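Local coordinates for GGDEF and EAL domain-containing protein (Vibrio cholerae O1 str. 2010EL-1786, PDB 6PWK) that probably acts as a c-di-GMP receptor controlling large adhesins in biofilm formation, binding the dinucleotide in its EAL domain, at residues D330-Y336 / P351-D357; T214-E218 / L301-I305; V47-Q51 / L155-L159. Residues are numbered along the deposited sequence.

Contact 1 of 3, residues D330-Y336 / P351-D357. With MG (magnesium ion), chain E; C2E (9,9'-[(2R,3R,3aS,5S,7aR,9R,10R,10aS,12S,14aR)-3,5,10,12-tetrahydroxy-5,12-dioxidooctahydro-2H,7H-difuro[3,2-d:3',2'-j][1,3,7,9,2,8]tetraoxadiphosphacyclododecine-2,9-diyl]bis(2-amino-1,9-dihydro-6H-purin-6-one)), chain C.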
loop_
_atom_site.group_PDB
_atom_site.type_symbol
_atom_site.label_atom_id
_atom_site.label_comp_id
_atom_site.label_asym_id
_atom_site.label_seq_id
_atom_site.Cartn_x
_atom_site.Cartn_y
_atom_site.Cartn_z
ATOM N N ASP A 330 -6.397 11.995 -24.196
ATOM C CA ASP A 330 -4.965 11.772 -24.321
ATOM C C ASP A 330 -4.273 12.306 -23.072
ATOM O O ASP A 330 -4.913 12.851 -22.169
ATOM C CB ASP A 330 -4.417 12.420 -25.596
ATOM C CG ASP A 330 -3.261 11.643 -26.191
ATOM O OD1 ASP A 330 -2.607 10.886 -25.443
ATOM O OD2 ASP A 330 -3.008 11.788 -27.406
ATOM N N PHE A 331 -2.950 12.150 -23.030
ATOM C CA PHE A 331 -2.187 12.484 -21.836
ATOM C C PHE A 331 -0.801 12.981 -22.223
ATOM O O PHE A 331 -0.320 12.746 -23.335
ATOM C CB PHE A 331 -2.072 11.280 -20.891
ATOM C CG PHE A 331 -1.328 10.115 -21.483
ATOM C CD1 PHE A 331 0.041 9.985 -21.312
ATOM C CD2 PHE A 331 -2.000 9.150 -22.216
ATOM C CE1 PHE A 331 0.725 8.916 -21.860
ATOM C CE2 PHE A 331 -1.322 8.079 -22.763
ATOM C CZ PHE A 331 0.043 7.962 -22.586
ATOM N N GLY A 332 -0.158 13.665 -21.273
ATOM C CA GLY A 332 1.199 14.143 -21.441
ATOM C C GLY A 332 1.972 14.039 -20.139
ATOM O O GLY A 332 1.437 13.616 -19.113
ATOM N N VAL A 333 3.243 14.434 -20.204
ATOM C CA VAL A 333 4.158 14.371 -19.068
ATOM C C VAL A 333 4.417 15.788 -18.575
ATOM O O VAL A 333 4.572 16.716 -19.377
ATOM C CB VAL A 333 5.474 13.663 -19.445
ATOM C CG1 VAL A 333 6.342 13.459 -18.209
ATOM C CG2 VAL A 333 5.177 12.335 -20.124
ATOM N N ASP A 334 4.468 15.955 -17.253
ATOM C CA ASP A 334 4.509 17.282 -16.648
ATOM C C ASP A 334 5.911 17.711 -16.224
ATOM O O ASP A 334 6.347 18.815 -16.564
ATOM C CB ASP A 334 3.557 17.332 -15.446
ATOM C CG ASP A 334 3.083 18.740 -15.133
ATOM O OD1 ASP A 334 3.520 19.688 -15.819
ATOM O OD2 ASP A 334 2.267 18.900 -14.199
ATOM N N ASN A 335 6.623 16.877 -15.468
ATOM C CA ASN A 335 7.980 17.187 -15.022
ATOM C C ASN A 335 9.029 16.549 -15.919
ATOM O O ASN A 335 10.016 15.984 -15.434
ATOM C CB ASN A 335 8.180 16.751 -13.574
ATOM C CG ASN A 335 7.480 17.662 -12.589
ATOM O OD1 ASN A 335 7.281 18.847 -12.857
ATOM N ND2 ASN A 335 7.103 17.115 -11.438
ATOM N N TYR A 336 8.840 16.638 -17.234
ATOM C CA TYR A 336 9.698 15.928 -18.173
ATOM C C TYR A 336 11.147 16.381 -18.054
ATOM O O TYR A 336 11.446 17.577 -18.106
ATOM C CB TYR A 336 9.199 16.143 -19.600
ATOM C CG TYR A 336 10.075 15.490 -20.636
ATOM C CD1 TYR A 336 10.298 14.124 -20.607
ATOM C CD2 TYR A 336 10.679 16.234 -21.639
ATOM C CE1 TYR A 336 11.098 13.518 -21.542
ATOM C CE2 TYR A 336 11.484 15.631 -22.588
ATOM C CZ TYR A 336 11.686 14.268 -22.533
ATOM O OH TYR A 336 12.483 13.645 -23.467
ATOM N N PRO A 351 3.635 9.393 -25.011
ATOM C CA PRO A 351 2.726 10.483 -24.640
ATOM C C PRO A 351 2.477 11.411 -25.816
ATOM O O PRO A 351 3.275 11.510 -26.752
ATOM C CB PRO A 351 3.466 11.198 -23.509
ATOM C CG PRO A 351 4.903 10.916 -23.768
ATOM C CD PRO A 351 4.953 9.531 -24.355
ATOM N N LYS A 352 1.336 12.102 -25.757
ATOM C CA LYS A 352 1.008 13.066 -26.802
ATOM C C LYS A 352 1.976 14.242 -26.787
ATOM O O LYS A 352 2.335 14.772 -27.845
ATOM C CB LYS A 352 -0.432 13.555 -26.638
ATOM C CG LYS A 352 -0.904 14.490 -27.743
ATOM C CD LYS A 352 -2.354 14.901 -27.535
ATOM C CE LYS A 352 -2.903 15.625 -28.754
ATOM N NZ LYS A 352 -4.356 15.919 -28.620
ATOM N N TYR A 353 2.411 14.657 -25.601
ATOM C CA TYR A 353 3.344 15.764 -25.472
ATOM C C TYR A 353 4.230 15.532 -24.258
ATOM O O TYR A 353 3.976 14.652 -23.433
ATOM C CB TYR A 353 2.614 17.106 -25.352
ATOM C CG TYR A 353 1.765 17.234 -24.107
ATOM C CD1 TYR A 353 2.293 17.753 -22.931
ATOM C CD2 TYR A 353 0.433 16.842 -24.109
ATOM C CE1 TYR A 353 1.521 17.873 -21.791
ATOM C CE2 TYR A 353 -0.348 16.959 -22.973
ATOM C CZ TYR A 353 0.201 17.476 -21.818
ATOM O OH TYR A 353 -0.572 17.596 -20.687
ATOM N N VAL A 354 5.278 16.343 -24.160
ATOM C CA VAL A 354 6.134 16.391 -22.982
ATOM C C VAL A 354 6.325 17.854 -22.609
ATOM O O VAL A 354 6.788 18.655 -23.429
ATOM C CB VAL A 354 7.490 15.695 -23.212
ATOM C CG1 VAL A 354 7.311 14.186 -23.228
ATOM C CG2 VAL A 354 8.130 16.158 -24.515
ATOM N N LYS A 355 5.936 18.210 -21.389
ATOM C CA LYS A 355 6.137 19.553 -20.864
ATOM C C LYS A 355 7.412 19.545 -20.030
ATOM O O LYS A 355 7.492 18.832 -19.026
ATOM C CB LYS A 355 4.935 20.006 -20.036
ATOM C CG LYS A 355 4.875 21.506 -19.798
ATOM C CD LYS A 355 3.495 21.936 -19.323
ATOM C CE LYS A 355 2.428 21.606 -20.357
ATOM N NZ LYS A 355 1.083 22.107 -19.957
ATOM N N LEU A 356 8.404 20.322 -20.457
ATOM C CA LEU A 356 9.721 20.276 -19.838
ATOM C C LEU A 356 9.655 20.652 -18.363
ATOM O O LEU A 356 8.784 21.410 -17.928
ATOM C CB LEU A 356 10.682 21.216 -20.564
ATOM C CG LEU A 356 11.162 20.786 -21.949
ATOM C CD1 LEU A 356 11.908 21.923 -22.627
ATOM C CD2 LEU A 356 12.045 19.557 -21.838
ATOM N N ASP A 357 10.585 20.097 -17.592
ATOM C CA ASP A 357 10.775 20.526 -16.214
ATOM C C ASP A 357 11.107 22.012 -16.189
ATOM O O ASP A 357 11.971 22.479 -16.938
ATOM C CB ASP A 357 11.892 19.708 -15.562
ATOM C CG ASP A 357 12.033 19.974 -14.072
ATOM O OD1 ASP A 357 11.305 20.837 -13.536
ATOM O OD2 ASP A 357 12.875 19.310 -13.432
HETATM MG MG MG E . 1.476 20.807 -15.143
HETATM P P1 C2E C . 2.627 22.967 -12.520
HETATM O O2P C2E C . 2.176 21.823 -13.387
HETATM O O1P C2E C . 4.091 23.129 -12.822
HETATM O "O5'" C2E C . 1.948 24.383 -12.981
HETATM C "C5'" C2E C . 2.788 25.459 -13.240
HETATM C "C4'" C2E C . 2.827 26.315 -11.943
HETATM O "O4'" C2E C . 3.680 27.288 -12.068
HETATM C "C3'" C2E C . 1.485 27.033 -11.717
HETATM O "O3'" C2E C . 1.496 27.483 -10.450
HETATM C "C2'" C2E C . 1.647 28.239 -12.655
HETATM O "O2'" C2E C . 0.662 29.300 -12.302
HETATM C "C1'" C2E C . 2.826 28.641 -12.274
HETATM N N9 C2E C . 3.650 29.451 -13.135
HETATM C C8 C2E C . 2.993 29.265 -14.306
HETATM N N7 C2E C . 3.668 29.972 -15.248
HETATM C C5 C2E C . 4.711 30.562 -14.675
HETATM C C6 C2E C . 5.842 31.473 -15.184
HETATM O O6 C2E C . 5.913 31.805 -16.318
HETATM N N1 C2E C . 6.839 31.944 -14.271
HETATM C C2 C2E C . 6.815 31.580 -12.877
HETATM N N2 C2E C . 7.806 32.029 -11.904
HETATM N N3 C2E C . 5.735 30.715 -12.432
HETATM C C4 C2E C . 4.693 30.224 -13.369
HETATM P P11 C2E C . 0.137 27.049 -9.602
HETATM O O21 C2E C . -1.177 27.656 -10.014
HETATM O O11 C2E C . 0.362 27.512 -8.185
HETATM O O5A C2E C . 0.235 25.401 -9.647
HETATM C C5A C2E C . 1.240 24.903 -8.807
HETATM C C4A C2E C . 1.207 23.428 -8.805
HETATM O O4A C2E C . 0.115 23.016 -8.218
HETATM C C3A C2E C . 1.174 22.836 -10.382
HETATM O O3A C2E C . 2.574 22.648 -10.895
HETATM C C2A C2E C . 0.597 21.759 -10.320
HETATM O O2A C2E C . 1.585 20.653 -10.055
HETATM C C1A C2E C . -0.450 21.914 -9.085
HETATM N N91 C2E C . -1.647 22.216 -9.532
HETATM C C81 C2E C . -2.144 23.402 -9.915
HETATM N N71 C2E C . -3.418 23.175 -10.286
HETATM C C51 C2E C . -3.682 21.881 -10.131
HETATM C C61 C2E C . -4.937 21.053 -10.384
HETATM O O61 C2E C . -5.897 21.598 -10.798
HETATM N N11 C2E C . -4.954 19.646 -10.127
HETATM C C21 C2E C . -3.777 18.995 -9.623
HETATM N N21 C2E C . -3.799 17.563 -9.362
HETATM N N31 C2E C . -2.577 19.799 -9.385
HETATM C C41 C2E C . -2.570 21.268 -9.655
#

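Contact 2 of 3, residues T214-E218 / L301-I305. With MG (magnesium ion), chain E.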
loop_
_atom_site.group_PDB
_atom_site.type_symbol
_atom_site.label_atom_id
_atom_site.label_comp_id
_atom_site.label_asym_id
_atom_site.label_seq_id
_atom_site.Cartn_x
_atom_site.Cartn_y
_atom_site.Cartn_z
ATOM N N THR A 214 -2.360 27.563 -30.622
ATOM C CA THR A 214 -2.527 27.175 -29.225
ATOM C C THR A 214 -2.638 25.655 -29.143
ATOM O O THR A 214 -3.602 25.062 -29.637
ATOM C CB THR A 214 -3.746 27.865 -28.613
ATOM O OG1 THR A 214 -4.109 27.215 -27.387
ATOM C CG2 THR A 214 -4.929 27.854 -29.578
ATOM N N PHE A 215 -1.634 25.022 -28.530
ATOM C CA PHE A 215 -1.665 23.574 -28.342
ATOM C C PHE A 215 -2.767 23.182 -27.365
ATOM O O PHE A 215 -3.657 22.389 -27.696
ATOM C CB PHE A 215 -0.298 23.087 -27.852
ATOM C CG PHE A 215 -0.162 21.591 -27.819
ATOM C CD1 PHE A 215 0.240 20.894 -28.946
ATOM C CD2 PHE A 215 -0.428 20.883 -26.660
ATOM C CE1 PHE A 215 0.369 19.519 -28.921
ATOM C CE2 PHE A 215 -0.301 19.506 -26.626
ATOM C CZ PHE A 215 0.098 18.824 -27.758
ATOM N N HIS A 216 -2.723 23.731 -26.154
ATOM C CA HIS A 216 -3.799 23.565 -25.189
ATOM C C HIS A 216 -3.697 24.683 -24.161
ATOM O O HIS A 216 -2.754 25.477 -24.169
ATOM C CB HIS A 216 -3.760 22.180 -24.521
ATOM C CG HIS A 216 -2.518 21.908 -23.725
ATOM N ND1 HIS A 216 -1.928 20.663 -23.677
ATOM C CD2 HIS A 216 -1.770 22.706 -22.926
ATOM C CE1 HIS A 216 -0.862 20.710 -22.896
ATOM N NE2 HIS A 216 -0.745 21.939 -22.426
ATOM N N ARG A 217 -4.684 24.730 -23.271
ATOM C CA ARG A 217 -4.672 25.622 -22.118
ATOM C C ARG A 217 -4.626 24.776 -20.855
ATOM O O ARG A 217 -5.554 24.003 -20.592
ATOM C CB ARG A 217 -5.897 26.538 -22.109
ATOM C CG ARG A 217 -5.741 27.799 -22.936
ATOM C CD ARG A 217 -7.009 28.632 -22.909
ATOM N NE ARG A 217 -7.621 28.707 -24.231
ATOM C CZ ARG A 217 -7.304 29.617 -25.147
ATOM N NH1 ARG A 217 -6.382 30.533 -24.883
ATOM N NH2 ARG A 217 -7.908 29.610 -26.327
ATOM N N GLU A 218 -3.553 24.919 -20.083
ATOM C CA GLU A 218 -3.430 24.196 -18.826
ATOM C C GLU A 218 -4.293 24.848 -17.755
ATOM O O GLU A 218 -4.345 26.076 -17.641
ATOM C CB GLU A 218 -1.973 24.148 -18.367
ATOM C CG GLU A 218 -1.763 23.368 -17.080
ATOM C CD GLU A 218 -0.299 23.181 -16.738
ATOM O OE1 GLU A 218 0.558 23.759 -17.441
ATOM O OE2 GLU A 218 -0.003 22.453 -15.767
ATOM N N LEU A 301 -9.588 16.945 -23.985
ATOM C CA LEU A 301 -9.050 16.750 -22.643
ATOM C C LEU A 301 -7.651 16.160 -22.737
ATOM O O LEU A 301 -7.470 15.062 -23.272
ATOM C CB LEU A 301 -9.955 15.840 -21.810
ATOM C CG LEU A 301 -11.266 16.432 -21.290
ATOM C CD1 LEU A 301 -12.099 15.359 -20.612
ATOM C CD2 LEU A 301 -10.992 17.576 -20.333
ATOM N N HIS A 302 -6.670 16.891 -22.214
ATOM C CA HIS A 302 -5.306 16.402 -22.055
ATOM C C HIS A 302 -5.041 16.223 -20.567
ATOM O O HIS A 302 -5.209 17.165 -19.788
ATOM C CB HIS A 302 -4.291 17.369 -22.667
ATOM C CG HIS A 302 -4.344 17.444 -24.161
ATOM N ND1 HIS A 302 -3.465 18.207 -24.898
ATOM C CD2 HIS A 302 -5.168 16.850 -25.057
ATOM C CE1 HIS A 302 -3.744 18.080 -26.183
ATOM N NE2 HIS A 302 -4.774 17.262 -26.306
ATOM N N PHE A 303 -4.638 15.020 -20.172
ATOM C CA PHE A 303 -4.344 14.722 -18.777
ATOM C C PHE A 303 -2.842 14.838 -18.548
ATOM O O PHE A 303 -2.061 14.073 -19.121
ATOM C CB PHE A 303 -4.856 13.334 -18.395
ATOM C CG PHE A 303 -6.353 13.255 -18.293
ATOM C CD1 PHE A 303 -7.004 13.670 -17.144
ATOM C CD2 PHE A 303 -7.109 12.778 -19.351
ATOM C CE1 PHE A 303 -8.382 13.607 -17.049
ATOM C CE2 PHE A 303 -8.488 12.711 -19.261
ATOM C CZ PHE A 303 -9.125 13.126 -18.109
ATOM N N GLU A 304 -2.444 15.797 -17.715
ATOM C CA GLU A 304 -1.035 16.061 -17.447
ATOM C C GLU A 304 -0.594 15.192 -16.275
ATOM O O GLU A 304 -1.029 15.399 -15.138
ATOM C CB GLU A 304 -0.811 17.544 -17.163
ATOM C CG GLU A 304 0.567 18.038 -17.566
ATOM C CD GLU A 304 0.563 19.492 -18.003
ATOM O OE1 GLU A 304 0.847 20.372 -17.163
ATOM O OE2 GLU A 304 0.267 19.756 -19.188
ATOM N N ILE A 305 0.270 14.228 -16.552
ATOM C CA ILE A 305 0.713 13.237 -15.575
ATOM C C ILE A 305 2.156 13.547 -15.200
ATOM O O ILE A 305 2.993 13.711 -16.095
ATOM C CB ILE A 305 0.591 11.804 -16.127
ATOM C CG1 ILE A 305 -0.860 11.513 -16.517
ATOM C CG2 ILE A 305 1.089 10.798 -15.111
ATOM C CD1 ILE A 305 -1.050 10.187 -17.214
HETATM MG MG MG E . 1.476 20.807 -15.143
#

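Contact 3 of 3, residues V47-Q51 / L155-L159. With C2E (9,9'-[(2R,3R,3aS,5S,7aR,9R,10R,10aS,12S,14aR)-3,5,10,12-tetrahydroxy-5,12-dioxidooctahydro-2H,7H-difuro[3,2-d:3',2'-j][1,3,7,9,2,8]tetraoxadiphosphacyclododecine-2,9-diyl]bis(2-amino-1,9-dihydro-6H-purin-6-one)), chain D.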
loop_
_atom_site.group_PDB
_atom_site.type_symbol
_atom_site.label_atom_id
_atom_site.label_comp_id
_atom_site.label_asym_id
_atom_site.label_seq_id
_atom_site.Cartn_x
_atom_site.Cartn_y
_atom_site.Cartn_z
ATOM N N VAL A 47 14.193 24.490 14.264
ATOM C CA VAL A 47 13.849 23.081 14.154
ATOM C C VAL A 47 13.773 22.737 12.670
ATOM O O VAL A 47 13.400 23.571 11.839
ATOM C CB VAL A 47 12.523 22.774 14.898
ATOM C CG1 VAL A 47 11.308 22.973 14.000
ATOM C CG2 VAL A 47 12.549 21.389 15.496
ATOM N N ALA A 48 14.167 21.511 12.332
ATOM C CA ALA A 48 14.300 21.116 10.937
ATOM C C ALA A 48 13.888 19.663 10.758
ATOM O O ALA A 48 13.967 18.858 11.690
ATOM C CB ALA A 48 15.735 21.313 10.430
ATOM N N ILE A 49 13.451 19.337 9.542
ATOM C CA ILE A 49 13.070 17.980 9.173
ATOM C C ILE A 49 13.678 17.663 7.811
ATOM O O ILE A 49 13.628 18.488 6.892
ATOM C CB ILE A 49 11.539 17.790 9.152
ATOM C CG1 ILE A 49 11.182 16.330 8.866
ATOM C CG2 ILE A 49 10.877 18.717 8.138
ATOM C CD1 ILE A 49 9.699 16.047 8.922
ATOM N N LEU A 50 14.269 16.478 7.693
ATOM C CA LEU A 50 14.897 16.020 6.463
ATOM C C LEU A 50 14.251 14.708 6.052
ATOM O O LEU A 50 14.245 13.750 6.830
ATOM C CB LEU A 50 16.406 15.836 6.653
ATOM C CG LEU A 50 17.146 15.158 5.501
ATOM C CD1 LEU A 50 17.198 16.071 4.290
ATOM C CD2 LEU A 50 18.547 14.733 5.923
ATOM N N GLN A 51 13.715 14.660 4.835
ATOM C CA GLN A 51 13.079 13.458 4.313
ATOM C C GLN A 51 13.946 12.847 3.222
ATOM O O GLN A 51 14.321 13.529 2.262
ATOM C CB GLN A 51 11.686 13.755 3.760
ATOM C CG GLN A 51 11.065 12.551 3.072
ATOM C CD GLN A 51 9.636 12.788 2.646
ATOM O OE1 GLN A 51 9.054 13.832 2.938
ATOM N NE2 GLN A 51 9.059 11.816 1.951
ATOM N N LEU A 155 6.694 22.525 10.561
ATOM C CA LEU A 155 7.726 21.678 9.977
ATOM C C LEU A 155 7.197 20.932 8.759
ATOM O O LEU A 155 7.919 20.740 7.774
ATOM C CB LEU A 155 8.236 20.703 11.039
ATOM C CG LEU A 155 9.709 20.301 11.106
ATOM C CD1 LEU A 155 10.618 21.450 10.728
ATOM C CD2 LEU A 155 10.039 19.809 12.505
ATOM N N ASP A 156 5.928 20.516 8.804
ATOM C CA ASP A 156 5.345 19.770 7.693
ATOM C C ASP A 156 5.059 20.681 6.504
ATOM O O ASP A 156 5.280 20.294 5.351
ATOM C CB ASP A 156 4.067 19.069 8.156
ATOM C CG ASP A 156 3.676 17.911 7.260
ATOM O OD1 ASP A 156 4.523 17.460 6.461
ATOM O OD2 ASP A 156 2.519 17.451 7.356
ATOM N N ASN A 157 4.560 21.893 6.764
ATOM C CA ASN A 157 4.288 22.828 5.677
ATOM C C ASN A 157 5.573 23.350 5.048
ATOM O O ASN A 157 5.613 23.597 3.836
ATOM C CB ASN A 157 3.432 23.990 6.182
ATOM C CG ASN A 157 1.999 23.580 6.462
ATOM O OD1 ASN A 157 1.120 23.741 5.615
ATOM N ND2 ASN A 157 1.757 23.046 7.653
ATOM N N ALA A 158 6.630 23.526 5.845
ATOM C CA ALA A 158 7.914 23.926 5.280
ATOM C C ALA A 158 8.494 22.821 4.408
ATOM O O ALA A 158 9.101 23.098 3.367
ATOM C CB ALA A 158 8.889 24.300 6.397
ATOM N N LEU A 159 8.314 21.563 4.815
ATOM C CA LEU A 159 8.777 20.450 3.994
ATOM C C LEU A 159 8.024 20.396 2.672
ATOM O O LEU A 159 8.611 20.101 1.625
ATOM C CB LEU A 159 8.620 19.137 4.762
ATOM C CG LEU A 159 9.181 17.880 4.098
ATOM C CD1 LEU A 159 10.658 18.060 3.796
ATOM C CD2 LEU A 159 8.957 16.666 4.984
HETATM P P1 C2E D . -1.978 15.710 11.058
HETATM O O2P C2E D . -1.593 14.534 10.196
HETATM O O1P C2E D . -3.331 16.103 10.550
HETATM O "O5'" C2E D . -2.286 15.326 12.614
HETATM C "C5'" C2E D . -3.115 16.148 13.372
HETATM C "C4'" C2E D . -3.117 15.440 14.746
HETATM O "O4'" C2E D . -3.598 14.237 14.602
HETATM C "C3'" C2E D . -1.636 15.143 15.055
HETATM O "O3'" C2E D . -1.036 16.156 15.711
HETATM C "C2'" C2E D . -1.679 13.863 15.915
HETATM O "O2'" C2E D . -1.645 14.212 17.365
HETATM C "C1'" C2E D . -2.850 13.322 15.698
HETATM N N9 C2E D . -2.765 11.937 15.306
HETATM C C8 C2E D . -2.392 12.216 14.032
HETATM N N7 C2E D . -2.229 11.021 13.413
HETATM C C5 C2E D . -2.500 10.038 14.277
HETATM C C6 C2E D . -2.500 8.492 14.195
HETATM O O6 C2E D . -2.215 7.920 13.196
HETATM N N1 C2E D . -2.852 7.690 15.337
HETATM C C2 C2E D . -3.209 8.325 16.586
HETATM N N2 C2E D . -3.581 7.615 17.806
HETATM N N3 C2E D . -3.201 9.780 16.636
HETATM C C4 C2E D . -2.840 10.619 15.454
HETATM P P11 C2E D . 0.618 15.968 15.781
HETATM O O21 C2E D . 1.186 14.604 16.107
HETATM O O11 C2E D . 1.074 16.825 16.929
HETATM O O5A C2E D . 1.169 16.740 14.424
HETATM C C5A C2E D . 0.309 17.691 13.855
HETATM C C4A C2E D . 0.795 18.001 12.498
HETATM O O4A C2E D . 2.105 18.026 12.468
HETATM C C3A C2E D . 0.310 16.767 11.467
HETATM O O3A C2E D . -1.035 17.057 10.869
HETATM C C2A C2E D . 1.143 16.729 10.579
HETATM O O2A C2E D . 0.753 17.709 9.504
HETATM C C1A C2E D . 2.531 17.161 11.301
HETATM N N91 C2E D . 3.229 16.118 11.701
HETATM C C81 C2E D . 3.183 15.468 12.877
HETATM N N71 C2E D . 4.100 14.487 12.809
HETATM C C51 C2E D . 4.691 14.546 11.617
HETATM C C61 C2E D . 5.791 13.705 10.976
HETATM O O61 C2E D . 6.251 12.818 11.600
HETATM N N11 C2E D . 6.269 13.969 9.651
HETATM C C21 C2E D . 5.701 15.054 8.896
HETATM N N21 C2E D . 6.173 15.337 7.547
HETATM N N31 C2E D . 4.646 15.856 9.522
HETATM C C41 C2E D . 4.153 15.571 10.909
#

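Contact 1 of 3, residues D330-Y336 / P351-D357
Strands 330-336 and 353-356 form a parallel pair in the barrel of the EAL domain, and the first carries a ligand of the magnesium site. Asp334 binds the ion through both carboxylate oxygens, OD1 at 2.4 Å and OD2 at 2.3 Å, while O2P of c-di-GMP lies 2.1 Å from the same MG. Glu218, Asn272 and Glu304 complete the site. The axes of segments 330-333 and 353-356 approach to 4.8 Å at 31°. Pairing begins with Lys352 N to Phe331 O (3.0 Å), continues through a weak bond from Val333 N to Tyr353 O (3.3 Å), and tightens at Lys355 N to Val333 O (2.9 Å). A beta bulge then shifts the register by one residue: Val333 pairs with Val354, but Tyr336 with Leu356. Within it Asp334 O faces Lys355 O at 2.7 Å, two acceptors that cannot bond, and Lys355 O instead receives Tyr336 N (3.1 Å). Asp357 N to Tyr336 O (2.7 Å) closes the ladder. Gly332 CA makes a CH-pi contact 3.6 Å from the Tyr353 ring centroid; an ideal CB there would come within 2.1 Å of Tyr353 CZ. Across the bulge, Val354 CB lies over a face of the Tyr336 ring, 3.9 Å from its centroid. Lys355 extends its ammonium group (NZ) to salt bridges with Glu304 and Glu218, and Tyr353 OH is hydrogen-bonded to Glu304. Strands 301-305 and 386-389 flank the pair by backbone bonds, while helices 307-312 and 345-349 pack on Val333 and Tyr336.

Contact 2 of 3, residues T214-E218 / L301-I305
Leu301 opens its strand out of reach of segment 214-218, packed instead on Ile271. His302, the next residue, points toward that segment: its ND1 is hydrogen-bonded to ND1 of His216 at 3.1 Å, with either nitrogen a possible donor. The two imidazoles meet rim to rim, centroids 5.3 Å apart and planes at 78°, so the polar atoms rather than the ring faces make the contact. Phe215 completes the aromatic cluster, its CE2 lying 3.8 Å from His302 CE1, while His302 NE2 is hydrogen-bonded to Lys352. Phe303 is out of reach of segment 214-218 and packs on Val324 of helix 314-326. Glu304 then turns back to the magnesium site: its OE1 binds MG at 2.2 Å, and Glu218 OE2 binds the same ion at 2.3 Å. These two oxygens, Glu304 OE1 and Glu218 OE2, are only 2.6 Å apart, a spacing explained by the shared cation. Both carboxylates also form salt bridges with Lys355, which further offsets the like charges, and Glu218 OE1 is hydrogen-bonded to Gln410 NE2. Ile305 ends the segment out of reach, packing on Thr317, Phe320 and Cys321. This alternation fits a barrel wall: His302 and Glu304 face the interior, Leu301, Phe303 and Ile305 the surrounding elements. The segment axes stay 8.6 Å apart at 64° because the strands are not paired: strand 269-272 runs between them, parallel to both, while strand 200-209 flanks 214-218 on its other side.

Contact 3 of 3, residues V47-Q51 / L155-L159
In the GGDEF domain, helix 148-164 packs across a face of the five-stranded sheet, and here it meets the central strand 45-51. The segment axes pass 8.5 Å apart at 50°, with no hydrogen bond between them; the contact is apolar packing that buries 338 Å² in total. Its main projection from the sheet is Ile49, which points at the helix and enters the hollow between Leu155 and Leu159, residues one turn apart and joined by the helical bond from Leu159 N to Leu155 O (3.1 Å). Ile49 CG2 touches Leu155 CG at 3.6 Å, and Ile49 CD1 reaches Leu159 CD2 at 4.1 Å, so the side chain spans the gap. The leucines fill complementary depressions in return. Leu155 settles over Ala48, whose own CB faces the other side of the sheet and so exposes its backbone: Leu155 CD1 is 3.7 Å from Ala48 CA, and also 3.7 Å from both Val47 O and Val47 CG1. Leu159 occupies the next dip, with its CD2 between Ile49 and Gln51, 3.5 Å from Gln51 OE1, an oxygen that is also hydrogen-bonded to Lys163. Asp156, whose CA-to-CB bond points away from the strand, hydrogen-bonds the c-di-GMP: its OD1 accepts from ligand N21 at 2.9 Å, and its OD2 from O2A at 2.8 Å. Asp68 of the second subunit is hydrogen-bonded to the same ligand, placing this pocket between subunits. The strand contributes to the pocket too, for Ile49 CD1 lies 3.9 Å from N21 of the guanine.

Along the chain the three contacts follow in series: contact 3 closes first, in the GGDEF domain, then contact 2 and finally contact 1, both in the EAL domain. The last two are neighbours, with centres 9 Å apart, and share one sheet in which strands 301-305 and 330-336 lie side by side. They also share one magnesium ion. Contact 3 stands apart on a different sheet, its centre 30 Å from that of contact 1 and 33 Å from that of contact 2. A c-di-GMP is bound beside contact 3, at a site shared with the second subunit, and another at the magnesium ion of contacts 1 and 2, the EAL site probably serving the receptor role.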